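Local structure of xylulokinase (Brucella ovis, 5VM1) at residues P122-R125 with A126-N130; S194-L197 with L198-G202; E364-R367 with S368-T371; Y473-A476 with Y477-H481; A482-P485 with A486-L490. The protein probably phosphorylates D-xylulose with ATP to give D-xylulose 5-phosphate, as a sugar kinase of the FGGY family. One frame throughout, in Å; residues are numbered along the deposited sequence.

In the fold
The five contacts follow in numerical order along the chain, each within one helix or at its end. Contacts 1 and 2, on helices 122-128 and 195-200 of the FGGY N-terminal range, have centres about 12 Å apart and touch, I127 and T128 packing on L197. Contact 3 opens helix 367-390 in the C-terminal range, its centre about 53 Å from that of contact 2. Contacts 4 and 5 share helix 470-488, their centres about 14 Å apart; the centres of contacts 3 and 4 are about 18 Å apart. Contacts 1 and 2 form one cluster and contacts 3 to 5 another, about 15 Å away at the closest atoms, where the last helix packs against helix 367-390.

Contact 1: residues P122-R125 with A126-N130; sequences PAFR and AITGN
T128 folds back onto F124, one turn earlier, at the C-terminal end of helix 122-128. Its CB lies beside F124 O, and there the side chain forks. OG1 sits between the backbone N and the carbonyl carbon (chi1 77°), which brings the hydroxyl to F124 O, where it donates a hydrogen bond of 2.6 Å. T128 N also donates to F124 O, at 2.8 Å, and the two donors come from opposite faces of the carbonyl plane. The methyl CG2 goes beside the backbone N, next to the same oxygen and obliquely placed against the F124 ring, with F124 CD1 to T128 CG2 4.5 Å. OG1 has a second task: it accepts from N130 N at 3.0 Å, closing an ST turn. G129, with positive phi, leaves the helix between them, and its N makes a weak bond to R125 O.

R125 swings its guanidinium towards the new direction of the chain, with NH2 3.6 Å from N130 O, but its strong partner is D119, a salt bridge from the preceding helix. N130 OD1 accepts from A286 N, and the N130 side chain comes within about 8 Å of that of H88, a predicted substrate-binding residue. One threonine hydroxyl therefore serves both as donor to the last turn and as acceptor for the departing chain, so the helix end and the start of the loop are held by the same atom.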
loop_
_atom_site.group_PDB
_atom_site.type_symbol
_atom_site.label_atom_id
_atom_site.label_comp_id
_atom_site.label_asym_id
_atom_site.label_seq_id
_atom_site.Cartn_x
_atom_site.Cartn_y
_atom_site.Cartn_z
ATOM N N PRO A 122 -3.377 -10.625 23.096
ATOM C CA PRO A 122 -4.688 -10.420 22.460
ATOM C C PRO A 122 -5.144 -8.959 22.392
ATOM O O PRO A 122 -6.113 -8.665 21.671
ATOM C CB PRO A 122 -5.633 -11.274 23.328
ATOM C CG PRO A 122 -4.927 -11.475 24.583
ATOM C CD PRO A 122 -3.477 -11.542 24.241
ATOM N N ALA A 123 -4.482 -8.037 23.102
ATOM C CA ALA A 123 -4.884 -6.638 23.032
ATOM C C ALA A 123 -4.642 -6.057 21.635
ATOM O O ALA A 123 -5.422 -5.224 21.154
ATOM C CB ALA A 123 -4.136 -5.833 24.095
ATOM N N PHE A 124 -3.597 -6.519 20.953
ATOM C CA PHE A 124 -3.217 -5.894 19.698
ATOM C C PHE A 124 -4.211 -6.183 18.574
ATOM O O PHE A 124 -4.521 -5.280 17.783
ATOM C CB PHE A 124 -1.806 -6.312 19.326
ATOM C CG PHE A 124 -0.754 -5.526 20.025
ATOM C CD1 PHE A 124 -0.345 -4.297 19.525
ATOM C CD2 PHE A 124 -0.176 -6.005 21.196
ATOM C CE1 PHE A 124 0.649 -3.567 20.161
ATOM C CE2 PHE A 124 0.802 -5.286 21.851
ATOM C CZ PHE A 124 1.225 -4.059 21.325
ATOM N N ARG A 125 -4.702 -7.421 18.429
ATOM C CA ARG A 125 -5.714 -7.555 17.377
ATOM C C ARG A 125 -7.042 -6.958 17.784
ATOM O O ARG A 125 -7.801 -6.512 16.914
ATOM C CB ARG A 125 -5.945 -8.983 16.924
ATOM C CG ARG A 125 -6.462 -9.916 17.945
ATOM C CD ARG A 125 -5.446 -10.995 17.993
ATOM N NE ARG A 125 -4.301 -10.557 17.206
ATOM C CZ ARG A 125 -3.941 -11.112 16.072
ATOM N NH1 ARG A 125 -4.638 -12.132 15.614
ATOM N NH2 ARG A 125 -2.897 -10.638 15.426
ATOM N N ALA A 126 -7.358 -6.978 19.082
ATOM C CA ALA A 126 -8.611 -6.396 19.533
ATOM C C ALA A 126 -8.618 -4.886 19.310
ATOM O O ALA A 126 -9.614 -4.326 18.839
ATOM C CB ALA A 126 -8.839 -6.753 20.989
ATOM N N ILE A 127 -7.507 -4.214 19.592
ATOM C CA ILE A 127 -7.466 -2.760 19.473
ATOM C C ILE A 127 -7.084 -2.312 18.058
ATOM O O ILE A 127 -7.653 -1.354 17.529
ATOM C CB ILE A 127 -6.526 -2.174 20.548
ATOM C CG1 ILE A 127 -7.071 -2.531 21.943
ATOM C CG2 ILE A 127 -6.418 -0.672 20.412
ATOM C CD1 ILE A 127 -6.267 -1.975 23.130
ATOM N N THR A 128 -6.135 -2.973 17.396
ATOM C CA THR A 128 -5.778 -2.559 16.045
ATOM C C THR A 128 -6.586 -3.256 14.960
ATOM O O THR A 128 -6.674 -2.728 13.846
ATOM C CB THR A 128 -4.295 -2.839 15.732
ATOM O OG1 THR A 128 -4.121 -4.237 15.474
ATOM C CG2 THR A 128 -3.351 -2.404 16.836
ATOM N N GLY A 129 -7.155 -4.433 15.239
ATOM C CA GLY A 129 -7.795 -5.244 14.214
ATOM C C GLY A 129 -6.858 -5.911 13.224
ATOM O O GLY A 129 -7.326 -6.435 12.210
ATOM N N ASN A 130 -5.549 -5.921 13.482
ATOM C CA ASN A 130 -4.576 -6.442 12.533
ATOM C C ASN A 130 -3.553 -7.338 13.227
ATOM O O ASN A 130 -3.285 -7.221 14.428
ATOM C CB ASN A 130 -3.830 -5.309 11.788
ATOM C CG ASN A 130 -4.771 -4.407 10.992
ATOM O OD1 ASN A 130 -5.228 -4.776 9.921
ATOM N ND2 ASN A 130 -5.022 -3.188 11.503
#

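Contact 2: residues S194-L197 with L198-G202; sequences SAEL and LAKTG
E196 and K200 run side by side on one flank of helix 195-200, pointing the same way. The E196 side chain is extended, with CG anti to the backbone N (chi1 -178°), and carries OE2 to 3.7 Å from K200 NZ, a long salt bridge. K200 starts out over the backbone instead: its CG is 3.1 Å from E196 O before the chain stretches out to the ammonium. NZ has a stronger partner in D121, just before helix 122-128, with which it forms a salt bridge, and the same NZ packs against A123 CB.

Behind these side chains stand the bonds of the helix, among them A199 N to A195 O at 3.0 Å. On another side L198 lays CG and CD1 against S194 O and packs on W185, while T201 OG1 donates to L198 O at 3.2 Å and is also bonded to W185 NE1. At the start, S194 OG accepts from L197 N at 3.2 Å in a straight bond (163°). At the other end G202 has positive phi, and its N makes a weak bond to A199 O. This is a short helix closed at both ends, by a serine N-cap and a Schellman motif.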
loop_
_atom_site.group_PDB
_atom_site.type_symbol
_atom_site.label_atom_id
_atom_site.label_comp_id
_atom_site.label_asym_id
_atom_site.label_seq_id
_atom_site.Cartn_x
_atom_site.Cartn_y
_atom_site.Cartn_z
ATOM N N SER A 194 -4.070 4.380 21.212
ATOM C CA SER A 194 -4.318 3.479 22.334
ATOM C C SER A 194 -3.209 3.680 23.370
ATOM O O SER A 194 -2.041 3.379 23.106
ATOM C CB SER A 194 -4.363 2.027 21.870
ATOM O OG SER A 194 -4.344 1.137 22.985
ATOM N N ALA A 195 -3.565 4.190 24.548
ATOM C CA ALA A 195 -2.566 4.306 25.603
ATOM C C ALA A 195 -2.088 2.929 26.040
ATOM O O ALA A 195 -0.916 2.756 26.389
ATOM C CB ALA A 195 -3.113 5.103 26.774
ATOM N N GLU A 196 -2.997 1.946 26.066
ATOM C CA GLU A 196 -2.645 0.601 26.510
ATOM C C GLU A 196 -1.548 -0.003 25.635
ATOM O O GLU A 196 -0.584 -0.578 26.154
ATOM C CB GLU A 196 -3.897 -0.286 26.534
ATOM C CG GLU A 196 -3.664 -1.722 27.026
ATOM C CD GLU A 196 -4.936 -2.585 27.042
ATOM O OE1 GLU A 196 -6.025 -2.059 26.727
ATOM O OE2 GLU A 196 -4.852 -3.777 27.426
ATOM N N LEU A 197 -1.665 0.140 24.309
ATOM C CA LEU A 197 -0.671 -0.431 23.390
ATOM C C LEU A 197 0.646 0.339 23.431
ATOM O O LEU A 197 1.726 -0.253 23.289
ATOM C CB LEU A 197 -1.212 -0.436 21.958
ATOM C CG LEU A 197 -2.485 -1.218 21.639
ATOM C CD1 LEU A 197 -2.819 -1.130 20.155
ATOM C CD2 LEU A 197 -2.383 -2.684 22.101
ATOM N N LEU A 198 0.571 1.664 23.583
ATOM C CA LEU A 198 1.776 2.478 23.685
ATOM C C LEU A 198 2.598 2.095 24.914
ATOM O O LEU A 198 3.824 1.951 24.836
ATOM C CB LEU A 198 1.398 3.961 23.717
ATOM C CG LEU A 198 0.993 4.569 22.362
ATOM C CD1 LEU A 198 0.357 5.927 22.574
ATOM C CD2 LEU A 198 2.160 4.654 21.375
ATOM N N ALA A 199 1.939 1.931 26.066
ATOM C CA ALA A 199 2.650 1.539 27.279
ATOM C C ALA A 199 3.351 0.187 27.138
ATOM O O ALA A 199 4.429 -0.016 27.714
ATOM C CB ALA A 199 1.679 1.494 28.445
ATOM N N LYS A 200 2.767 -0.736 26.364
ATOM C CA LYS A 200 3.313 -2.080 26.207
ATOM C C LYS A 200 4.587 -2.100 25.369
ATOM O O LYS A 200 5.331 -3.088 25.399
ATOM C CB LYS A 200 2.249 -2.970 25.542
ATOM C CG LYS A 200 1.038 -3.205 26.408
ATOM C CD LYS A 200 -0.009 -4.128 25.811
ATOM C CE LYS A 200 -0.811 -4.750 26.938
ATOM N NZ LYS A 200 -1.846 -5.673 26.465
ATOM N N THR A 201 4.875 -1.027 24.644
ATOM C CA THR A 201 6.098 -0.927 23.872
ATOM C C THR A 201 7.038 0.115 24.449
ATOM O O THR A 201 8.096 0.370 23.864
ATOM C CB THR A 201 5.780 -0.606 22.412
ATOM O OG1 THR A 201 5.318 0.744 22.297
ATOM C CG2 THR A 201 4.653 -1.536 21.943
ATOM N N GLY A 202 6.660 0.730 25.568
ATOM C CA GLY A 202 7.534 1.606 26.311
ATOM C C GLY A 202 7.424 3.062 25.965
ATOM O O GLY A 202 8.376 3.811 26.216
#

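Contact 3: residues E364-R367 with S368-T371; sequences EADR and SALT
A365 and D366 meet the first turn of helix 367-390 in two ways, one apolar and one polar. The apolar contact is small: A365 CB lies 3.8 Å from L370 CD1 and 4.2 Å from A369 CB, so the residue before the cap rests on the side of the turn. A365 and L370 both also touch V336, which extends this patch into a neighbouring loop.

The side-chain hydrogen bond belongs to D366. With CG between the backbone N and the carbonyl carbon (chi1 53°), the carboxylate curls over the helix start, and OD1 accepts from A369 N at 2.8 Å. The N-H comes nearly along the C-O bond direction of OD1, at a moderately bent 145°. A369 CB stands close beside the same oxygen.

The backbone bonds take over from there. D366 O accepts from L370 N at 3.2 Å, in the carbonyl plane, and more weakly from A369 N. R367 O receives T371 N at 3.0 Å in an almost perfectly straight bond (178°), and Y311 OH from helix 305-315 is bonded to the same oxygen.

Charge comes last: R367 extends to helix 319-326, where its NE forms a salt bridge with E325. A negative carboxylate placed at the N-terminal end of a helix would probably suit the helix dipole, and this is the classic aspartate N-cap.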
loop_
_atom_site.group_PDB
_atom_site.type_symbol
_atom_site.label_atom_id
_atom_site.label_comp_id
_atom_site.label_asym_id
_atom_site.label_seq_id
_atom_site.Cartn_x
_atom_site.Cartn_y
_atom_site.Cartn_z
ATOM N N GLU A 364 2.882 -33.489 -21.789
ATOM C CA GLU A 364 2.380 -32.509 -22.749
ATOM C C GLU A 364 2.394 -31.068 -22.244
ATOM O O GLU A 364 2.093 -30.166 -23.029
ATOM C CB GLU A 364 0.971 -32.870 -23.216
ATOM C CG GLU A 364 0.041 -33.283 -22.115
ATOM C CD GLU A 364 -0.350 -34.738 -22.209
ATOM O OE1 GLU A 364 0.519 -35.612 -21.963
ATOM O OE2 GLU A 364 -1.532 -34.989 -22.534
ATOM N N ALA A 365 2.641 -30.811 -20.966
ATOM C CA ALA A 365 2.662 -29.427 -20.511
ATOM C C ALA A 365 3.929 -28.750 -21.031
ATOM O O ALA A 365 5.043 -29.157 -20.694
ATOM C CB ALA A 365 2.591 -29.348 -18.991
ATOM N N ASP A 366 3.760 -27.725 -21.859
ATOM C CA ASP A 366 4.878 -26.955 -22.372
ATOM C C ASP A 366 5.082 -25.708 -21.508
ATOM O O ASP A 366 4.385 -25.478 -20.517
ATOM C CB ASP A 366 4.653 -26.592 -23.847
ATOM C CG ASP A 366 3.301 -25.909 -24.102
ATOM O OD1 ASP A 366 2.641 -25.436 -23.153
ATOM O OD2 ASP A 366 2.887 -25.832 -25.275
ATOM N N ARG A 367 6.055 -24.886 -21.898
ATOM C CA ARG A 367 6.328 -23.662 -21.151
ATOM C C ARG A 367 5.094 -22.786 -21.021
ATOM O O ARG A 367 4.862 -22.204 -19.960
ATOM C CB ARG A 367 7.451 -22.869 -21.799
ATOM C CG ARG A 367 7.775 -21.644 -21.008
ATOM C CD ARG A 367 8.991 -20.962 -21.545
ATOM N NE ARG A 367 8.814 -20.454 -22.899
ATOM C CZ ARG A 367 9.814 -20.320 -23.758
ATOM N NH1 ARG A 367 11.049 -20.672 -23.394
ATOM N NH2 ARG A 367 9.575 -19.843 -24.970
ATOM N N SER A 368 4.337 -22.624 -22.111
ATOM C CA SER A 368 3.137 -21.793 -22.089
ATOM C C SER A 368 2.078 -22.346 -21.139
ATOM O O SER A 368 1.342 -21.582 -20.501
ATOM C CB SER A 368 2.579 -21.651 -23.504
ATOM O OG SER A 368 1.213 -21.285 -23.484
ATOM N N ALA A 369 1.965 -23.667 -21.043
ATOM C CA ALA A 369 0.966 -24.213 -20.134
ATOM C C ALA A 369 1.313 -23.886 -18.691
ATOM O O ALA A 369 0.418 -23.643 -17.880
ATOM C CB ALA A 369 0.828 -25.722 -20.323
ATOM N N LEU A 370 2.603 -23.834 -18.360
ATOM C CA LEU A 370 2.975 -23.523 -16.985
ATOM C C LEU A 370 2.845 -22.030 -16.706
ATOM O O LEU A 370 2.379 -21.647 -15.630
ATOM C CB LEU A 370 4.394 -24.015 -16.692
ATOM C CG LEU A 370 4.442 -25.396 -16.061
ATOM C CD1 LEU A 370 3.841 -26.411 -16.973
ATOM C CD2 LEU A 370 5.870 -25.745 -15.770
ATOM N N THR A 371 3.218 -21.179 -17.674
ATOM C CA THR A 371 2.870 -19.760 -17.611
ATOM C C THR A 371 1.386 -19.564 -17.298
ATOM O O THR A 371 1.033 -18.829 -16.365
ATOM C CB THR A 371 3.228 -19.070 -18.931
ATOM O OG1 THR A 371 4.641 -19.087 -19.112
ATOM C CG2 THR A 371 2.719 -17.616 -18.977
#

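Contact 4: residues Y473-A476 with Y477-H481; sequences YDEA and YQRYH
E475 leaves helix 470-488 with CG anti to its backbone N (chi1 180°) and stays extended, while R479, one turn on, bends at chi2 and chi3 and doubles back along the helix towards it. Carboxylate and guanidinium meet obliquely, their planes 68° apart. E475 OE1 comes to the guanidinium edge, in its plane, and forms a salt bridge of 3.6 Å to R479 NH1; since the glutamate is poorly ordered, this pairing on the surface is probably a loose one. The flat of the same guanidinium lies on A476: CA stands over the centre of one face, and A476 CB is 3.6 Å from R479 NH2. The small alanine thus lets the arginine lie close to the helix. The pair has the same i to i+4 spacing as the backbone hydrogen bonds of the alpha-helix, where Y473 O accepts from Y477 N at 2.7 Å, D474 O from Q478 N, and A476 O from Y480 N.

The tyrosines lie on the buried side: the rings of Y477 and Y480 go into the protein, where helix 367-390 receives them. Y477 OH is bonded to D384 and its ring makes a cation-pi contact with R383, which also pairs with D474. Y477 OH further lies 3.5 Å above one face of the H481 ring, towards its rim, while Y480 meets F380.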
loop_
_atom_site.group_PDB
_atom_site.type_symbol
_atom_site.label_atom_id
_atom_site.label_comp_id
_atom_site.label_asym_id
_atom_site.label_seq_id
_atom_site.Cartn_x
_atom_site.Cartn_y
_atom_site.Cartn_z
ATOM N N TYR A 473 -13.242 -22.652 -14.474
ATOM C CA TYR A 473 -12.436 -21.937 -13.487
ATOM C C TYR A 473 -12.834 -22.302 -12.059
ATOM O O TYR A 473 -11.960 -22.342 -11.189
ATOM C CB TYR A 473 -12.528 -20.421 -13.702
ATOM C CG TYR A 473 -11.348 -19.828 -14.438
ATOM C CD1 TYR A 473 -11.157 -20.065 -15.802
ATOM C CD2 TYR A 473 -10.384 -19.078 -13.760
ATOM C CE1 TYR A 473 -10.063 -19.542 -16.481
ATOM C CE2 TYR A 473 -9.267 -18.559 -14.445
ATOM C CZ TYR A 473 -9.124 -18.791 -15.798
ATOM O OH TYR A 473 -8.033 -18.291 -16.469
ATOM N N ASP A 474 -14.128 -22.557 -11.793
ATOM C CA ASP A 474 -14.537 -23.061 -10.474
ATOM C C ASP A 474 -13.899 -24.407 -10.181
ATOM O O ASP A 474 -13.372 -24.652 -9.083
ATOM C CB ASP A 474 -16.057 -23.234 -10.392
ATOM C CG ASP A 474 -16.807 -21.942 -10.119
ATOM O OD1 ASP A 474 -16.188 -20.914 -9.738
ATOM O OD2 ASP A 474 -18.053 -21.982 -10.295
ATOM N N GLU A 475 -13.939 -25.293 -11.167
ATOM C CA GLU A 475 -13.374 -26.617 -10.995
ATOM C C GLU A 475 -11.883 -26.503 -10.705
ATOM O O GLU A 475 -11.376 -27.130 -9.767
ATOM C CB GLU A 475 -13.686 -27.419 -12.258
ATOM C CG GLU A 475 -13.217 -28.836 -12.357
ATOM C CD GLU A 475 -13.418 -29.343 -13.768
ATOM O OE1 GLU A 475 -12.479 -29.952 -14.331
ATOM O OE2 GLU A 475 -14.513 -29.090 -14.324
ATOM N N ALA A 476 -11.181 -25.651 -11.461
ATOM C CA ALA A 476 -9.760 -25.441 -11.219
ATOM C C ALA A 476 -9.519 -24.694 -9.907
ATOM O O ALA A 476 -8.536 -24.966 -9.201
ATOM C CB ALA A 476 -9.131 -24.697 -12.395
ATOM N N TYR A 477 -10.394 -23.742 -9.565
ATOM C CA TYR A 477 -10.250 -23.075 -8.278
ATOM C C TYR A 477 -10.327 -24.080 -7.133
ATOM O O TYR A 477 -9.538 -24.008 -6.181
ATOM C CB TYR A 477 -11.301 -21.967 -8.068
ATOM C CG TYR A 477 -11.262 -21.540 -6.615
ATOM C CD1 TYR A 477 -10.168 -20.814 -6.119
ATOM C CD2 TYR A 477 -12.263 -21.931 -5.715
ATOM C CE1 TYR A 477 -10.076 -20.479 -4.779
ATOM C CE2 TYR A 477 -12.191 -21.596 -4.379
ATOM C CZ TYR A 477 -11.104 -20.870 -3.916
ATOM O OH TYR A 477 -11.047 -20.547 -2.590
ATOM N N GLN A 478 -11.269 -25.029 -7.208
ATOM C CA GLN A 478 -11.408 -25.993 -6.118
ATOM C C GLN A 478 -10.165 -26.876 -5.991
ATOM O O GLN A 478 -9.732 -27.184 -4.872
ATOM C CB GLN A 478 -12.678 -26.825 -6.309
ATOM C CG GLN A 478 -13.967 -25.996 -6.154
ATOM C CD GLN A 478 -14.173 -25.461 -4.737
ATOM O OE1 GLN A 478 -13.541 -25.925 -3.781
ATOM N NE2 GLN A 478 -15.007 -24.427 -4.611
ATOM N N ARG A 479 -9.557 -27.257 -7.123
ATOM C CA ARG A 479 -8.280 -27.967 -7.095
ATOM C C ARG A 479 -7.222 -27.152 -6.358
ATOM O O ARG A 479 -6.576 -27.641 -5.426
ATOM C CB ARG A 479 -7.825 -28.244 -8.530
ATOM C CG ARG A 479 -7.610 -29.708 -8.926
ATOM C CD ARG A 479 -8.188 -29.960 -10.327
ATOM N NE ARG A 479 -7.594 -29.058 -11.317
ATOM C CZ ARG A 479 -8.199 -28.654 -12.434
ATOM N NH1 ARG A 479 -9.443 -29.069 -12.711
ATOM N NH2 ARG A 479 -7.561 -27.820 -13.271
ATOM N N TYR A 480 -7.098 -25.873 -6.708
ATOM C CA TYR A 480 -6.130 -24.998 -6.058
ATOM C C TYR A 480 -6.396 -24.906 -4.561
ATOM O O TYR A 480 -5.463 -24.899 -3.747
ATOM C CB TYR A 480 -6.200 -23.621 -6.729
ATOM C CG TYR A 480 -5.465 -22.479 -6.060
ATOM C CD1 TYR A 480 -6.024 -21.798 -4.971
ATOM C CD2 TYR A 480 -4.250 -22.038 -6.555
ATOM C CE1 TYR A 480 -5.370 -20.746 -4.374
ATOM C CE2 TYR A 480 -3.582 -20.988 -5.961
ATOM C CZ TYR A 480 -4.150 -20.337 -4.873
ATOM O OH TYR A 480 -3.492 -19.271 -4.296
ATOM N N HIS A 481 -7.669 -24.823 -4.186
ATOM C CA HIS A 481 -8.038 -24.673 -2.785
ATOM C C HIS A 481 -7.748 -25.943 -1.981
ATOM O O HIS A 481 -7.332 -25.861 -0.820
ATOM C CB HIS A 481 -9.508 -24.279 -2.694
ATOM C CG HIS A 481 -9.935 -23.865 -1.323
ATOM N ND1 HIS A 481 -11.048 -24.383 -0.700
ATOM C CD2 HIS A 481 -9.403 -22.964 -0.464
ATOM C CE1 HIS A 481 -11.179 -23.827 0.490
ATOM N NE2 HIS A 481 -10.191 -22.966 0.659
#

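Contact 5: residues A482-P485 with A486-L490; sequences ALYP and ALHAL
The rings of Y484 and H488 lie nearly parallel, 11° apart, but slid so far along each other that they barely overlap; their centroids are 5.3 Å apart. What covers each ring is a substituent of the other residue. Over one face of the tyrosine ring stands H488 CB, in a CH-pi contact with CB 4.1 Å from the ring centroid, and over one face of the imidazole lies Y484 OH, offset towards the rim, with Y484 OH to H488 ND1 3.6 Å. CG is anti to the backbone N in both residues (chi1 171° in Y484), and this matching torsion, one turn apart, carries the two side chains off in the same direction and lays them side by side. The polar end of the tyrosine is engaged elsewhere: Y484 OH is hydrogen-bonded to D351 OD2, and its ring also stacks with Y349.

These residues sit in the last turns of helix 470-488, where P485, having no N-H to give to the turn before, puts a kink into the helix. Across the kink the alpha-helical bonds continue. L487 N reaches L483 O at 3.0 Å, H488 N meets Y484 O at 2.8 Å, nearly head-on to the carbonyl, and A489 N reaches P485 O at 3.2 Å from well above the carbonyl plane (41° out of it).

On a further side of the helix L483 and L487 form an apolar pair one turn apart, with CD2 of L483 4.4 Å from CG of L487. Both also touch the body of the protein, L483 on T337 and C359, L487 on L339 and S357, joining the end of the chain to strands 337-339 and 357-359.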
loop_
_atom_site.group_PDB
_atom_site.type_symbol
_atom_site.label_atom_id
_atom_site.label_comp_id
_atom_site.label_asym_id
_atom_site.label_seq_id
_atom_site.Cartn_x
_atom_site.Cartn_y
_atom_site.Cartn_z
ATOM N N ALA A 482 -8.006 -27.129 -2.566
ATOM C CA ALA A 482 -7.755 -28.407 -1.890
ATOM C C ALA A 482 -6.267 -28.703 -1.723
ATOM O O ALA A 482 -5.898 -29.489 -0.848
ATOM C CB ALA A 482 -8.424 -29.554 -2.640
ATOM N N LEU A 483 -5.409 -28.119 -2.558
ATOM C CA LEU A 483 -3.979 -28.354 -2.430
ATOM C C LEU A 483 -3.416 -27.773 -1.140
ATOM O O LEU A 483 -2.446 -28.323 -0.600
ATOM C CB LEU A 483 -3.245 -27.785 -3.638
ATOM C CG LEU A 483 -2.979 -28.909 -4.638
ATOM C CD1 LEU A 483 -2.514 -28.395 -5.990
ATOM C CD2 LEU A 483 -1.970 -29.870 -4.051
ATOM N N TYR A 484 -3.961 -26.645 -0.647
ATOM C CA TYR A 484 -3.329 -26.032 0.523
ATOM C C TYR A 484 -3.413 -26.896 1.774
ATOM O O TYR A 484 -2.374 -27.103 2.415
ATOM C CB TYR A 484 -3.891 -24.639 0.804
ATOM C CG TYR A 484 -3.375 -24.119 2.138
ATOM C CD1 TYR A 484 -2.075 -23.658 2.263
ATOM C CD2 TYR A 484 -4.174 -24.120 3.280
ATOM C CE1 TYR A 484 -1.583 -23.196 3.481
ATOM C CE2 TYR A 484 -3.686 -23.668 4.508
ATOM C CZ TYR A 484 -2.389 -23.203 4.598
ATOM O OH TYR A 484 -1.878 -22.754 5.797
ATOM N N PRO A 485 -4.584 -27.362 2.223
ATOM C CA PRO A 485 -4.598 -28.187 3.448
ATOM C C PRO A 485 -3.838 -29.496 3.302
ATOM O O PRO A 485 -3.308 -30.016 4.293
ATOM C CB PRO A 485 -6.093 -28.410 3.715
ATOM C CG PRO A 485 -6.774 -28.089 2.444
ATOM C CD PRO A 485 -5.950 -27.073 1.747
ATOM N N ALA A 486 -3.782 -30.056 2.092
ATOM C CA ALA A 486 -2.989 -31.259 1.874
ATOM C C ALA A 486 -1.499 -30.979 2.076
ATOM O O ALA A 486 -0.817 -31.717 2.787
ATOM C CB ALA A 486 -3.272 -31.834 0.482
ATOM N N LEU A 487 -0.986 -29.886 1.503
ATOM C CA LEU A 487 0.429 -29.582 1.687
ATOM C C LEU A 487 0.718 -29.044 3.077
ATOM O O LEU A 487 1.772 -29.341 3.641
ATOM C CB LEU A 487 0.904 -28.572 0.638
ATOM C CG LEU A 487 0.858 -29.032 -0.815
ATOM C CD1 LEU A 487 1.394 -27.947 -1.723
ATOM C CD2 LEU A 487 1.683 -30.294 -0.960
ATOM N N HIS A 488 -0.214 -28.287 3.650
ATOM C CA HIS A 488 -0.017 -27.733 4.984
ATOM C C HIS A 488 0.135 -28.835 6.026
ATOM O O HIS A 488 0.861 -28.666 7.009
ATOM C CB HIS A 488 -1.183 -26.817 5.353
ATOM C CG HIS A 488 -1.088 -26.268 6.738
ATOM N ND1 HIS A 488 -0.012 -25.515 7.163
ATOM C CD2 HIS A 488 -1.910 -26.386 7.805
ATOM C CE1 HIS A 488 -0.185 -25.181 8.428
ATOM N NE2 HIS A 488 -1.326 -25.702 8.843
ATOM N N ALA A 489 -0.529 -29.974 5.821
ATOM C CA ALA A 489 -0.403 -31.084 6.754
ATOM C C ALA A 489 1.023 -31.629 6.817
ATOM O O ALA A 489 1.376 -32.308 7.791
ATOM C CB ALA A 489 -1.376 -32.202 6.358
ATOM N N LEU A 490 1.847 -31.352 5.804
ATOM C CA LEU A 490 3.212 -31.847 5.754
ATOM C C LEU A 490 4.230 -30.925 6.422
ATOM O O LEU A 490 5.396 -31.314 6.538
ATOM C CB LEU A 490 3.615 -32.088 4.301
ATOM C CG LEU A 490 2.659 -32.916 3.429
ATOM C CD1 LEU A 490 3.110 -32.925 1.965
ATOM C CD2 LEU A 490 2.502 -34.350 3.952
#